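Local coordinates for carboxypeptidase 1 (Deinococcus radiodurans str. R1, PDB 5GIV), which probably removes amino acids one at a time from the C-terminus of peptides with broad specificity, as a zinc-dependent carboxypeptidase of the M32 family, at residues P185-V190 with D353-N358. Numbering follows the deposited sequence.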
loop_
_atom_site.group_PDB
_atom_site.type_symbol
_atom_site.label_atom_id
_atom_site.label_comp_id
_atom_site.label_asym_id
_atom_site.label_seq_id
_atom_site.Cartn_x
_atom_site.Cartn_y
_atom_site.Cartn_z
ATOM N N PRO A 185 25.043 -38.021 -6.572
ATOM C CA PRO A 185 25.426 -38.772 -7.779
ATOM C C PRO A 185 24.578 -38.415 -8.984
ATOM O O PRO A 185 25.097 -38.316 -10.101
ATOM C CB PRO A 185 25.241 -40.236 -7.356
ATOM C CG PRO A 185 25.191 -40.200 -5.833
ATOM C CD PRO A 185 24.598 -38.895 -5.474
ATOM N N LEU A 186 23.272 -38.237 -8.799
ATOM C CA LEU A 186 22.418 -37.872 -9.923
ATOM C C LEU A 186 22.794 -36.495 -10.469
ATOM O O LEU A 186 22.806 -36.280 -11.687
ATOM C CB LEU A 186 20.950 -37.902 -9.492
ATOM C CG LEU A 186 19.914 -37.497 -10.542
ATOM C CD1 LEU A 186 19.997 -38.440 -11.733
ATOM C CD2 LEU A 186 18.518 -37.501 -9.958
ATOM N N ALA A 187 23.113 -35.550 -9.581
ATOM C CA ALA A 187 23.527 -34.228 -10.036
ATOM C C ALA A 187 24.881 -34.295 -10.729
ATOM O O ALA A 187 25.080 -33.683 -11.786
ATOM C CB ALA A 187 23.561 -33.245 -8.863
ATOM N N ASP A 188 25.839 -35.013 -10.135
ATOM C CA ASP A 188 27.142 -35.147 -10.771
ATOM C C ASP A 188 27.008 -35.779 -12.146
ATOM O O ASP A 188 27.678 -35.363 -13.098
ATOM C CB ASP A 188 28.089 -35.953 -9.881
ATOM C CG ASP A 188 28.578 -35.161 -8.666
ATOM O OD1 ASP A 188 28.380 -33.928 -8.611
ATOM O OD2 ASP A 188 29.172 -35.774 -7.761
ATOM N N ALA A 189 26.140 -36.786 -12.277
ATOM C CA ALA A 189 25.950 -37.407 -13.584
ATOM C C ALA A 189 25.320 -36.432 -14.562
ATOM O O ALA A 189 25.711 -36.387 -15.735
ATOM C CB ALA A 189 25.091 -38.665 -13.470
ATOM N N VAL A 190 24.356 -35.633 -14.098
ATOM C CA VAL A 190 23.741 -34.652 -14.987
ATOM C C VAL A 190 24.766 -33.612 -15.415
ATOM O O VAL A 190 24.865 -33.266 -16.598
ATOM C CB VAL A 190 22.515 -34.004 -14.322
ATOM C CG1 VAL A 190 22.051 -32.828 -15.141
ATOM C CG2 VAL A 190 21.387 -35.019 -14.191
ATOM N N ASP A 353 19.327 -25.143 -8.968
ATOM C CA ASP A 353 18.468 -26.049 -9.721
ATOM C C ASP A 353 17.831 -27.104 -8.810
ATOM O O ASP A 353 18.133 -27.221 -7.618
ATOM C CB ASP A 353 19.279 -26.735 -10.806
ATOM C CG ASP A 353 20.402 -27.566 -10.226
ATOM O OD1 ASP A 353 20.136 -28.699 -9.784
ATOM O OD2 ASP A 353 21.547 -27.072 -10.178
ATOM N N GLU A 354 16.973 -27.927 -9.418
ATOM C CA GLU A 354 16.234 -28.930 -8.661
ATOM C C GLU A 354 17.153 -29.950 -8.001
ATOM O O GLU A 354 16.782 -30.548 -6.983
ATOM C CB GLU A 354 15.255 -29.660 -9.577
ATOM C CG GLU A 354 13.978 -28.904 -9.884
ATOM C CD GLU A 354 12.963 -29.776 -10.601
ATOM O OE1 GLU A 354 13.250 -30.195 -11.743
ATOM O OE2 GLU A 354 11.894 -30.054 -10.008
ATOM N N LEU A 355 18.331 -30.190 -8.573
ATOM C CA LEU A 355 19.153 -31.288 -8.086
ATOM C C LEU A 355 20.151 -30.866 -7.016
ATOM O O LEU A 355 20.415 -31.634 -6.086
ATOM C CB LEU A 355 19.889 -31.956 -9.254
ATOM C CG LEU A 355 19.010 -32.694 -10.263
ATOM C CD1 LEU A 355 19.873 -33.474 -11.228
ATOM C CD2 LEU A 355 18.013 -33.605 -9.538
ATOM N N THR A 356 20.742 -29.682 -7.136
ATOM C CA THR A 356 21.755 -29.237 -6.189
ATOM C C THR A 356 21.203 -28.342 -5.087
ATOM O O THR A 356 21.938 -28.030 -4.145
ATOM C CB THR A 356 22.886 -28.508 -6.925
ATOM O OG1 THR A 356 22.386 -27.287 -7.482
ATOM C CG2 THR A 356 23.450 -29.390 -8.047
ATOM N N TYR A 357 19.925 -27.960 -5.152
ATOM C CA TYR A 357 19.394 -26.974 -4.214
ATOM C C TYR A 357 19.622 -27.395 -2.768
ATOM O O TYR A 357 20.078 -26.597 -1.940
ATOM C CB TYR A 357 17.899 -26.746 -4.461
ATOM C CG TYR A 357 17.308 -25.700 -3.526
ATOM C CD1 TYR A 357 16.809 -26.050 -2.271
ATOM C CD2 TYR A 357 17.280 -24.362 -3.887
ATOM C CE1 TYR A 357 16.280 -25.094 -1.422
ATOM C CE2 TYR A 357 16.755 -23.401 -3.041
ATOM C CZ TYR A 357 16.263 -23.771 -1.814
ATOM O OH TYR A 357 15.742 -22.810 -0.994
ATOM N N ASN A 358 19.300 -28.642 -2.440
ATOM C CA ASN A 358 19.307 -29.045 -1.040
ATOM C C ASN A 358 20.698 -28.982 -0.427
ATOM O O ASN A 358 20.821 -28.809 0.792
ATOM C CB ASN A 358 18.703 -30.444 -0.916
ATOM C CG ASN A 358 17.265 -30.486 -1.405
ATOM O OD1 ASN A 358 16.459 -29.632 -1.057
ATOM N ND2 ASN A 358 16.946 -31.465 -2.231
#
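An Asx turn at Asp353, just ahead of helix 357-372, presents Leu355 to one face of helix 169-193 in this mostly helical M32 fold. The contact is buried and apolar, with no hydrogen bond across it. Leu355 carries it. Its CB lies 3.9 Å from Ala187 CB. CG is anti to the carbonyl carbon (chi1 -67°), and the two methyls then part. CD1 reaches Val190 CG2 at 3.7 Å and also rests against Ala187 CA. CD2 meets Leu186 CD2 at 4.0 Å. Leu355 crosses both Leu186 and Val190 at about a right angle, and Tyr497 of helix 487-501 touches Leu355 and Val190 as well. Thr356 adds its methyl, with CG2 3.9 Å from Ala187 CB, while its OG1 bonds Asp353 OD2. An alanine here would remove both groups and would probably loosen the turn and its packing on Ala187. Asp353 OD2 also accepts from Ser344 N. Asp353 OD1 grips two backbone amides. Its anti lone pair takes Leu355 N at 2.6 Å, in a rather bent bond (138°). Thr356 N comes from above the carboxylate plane, 2.9 Å from Asp353 OD1.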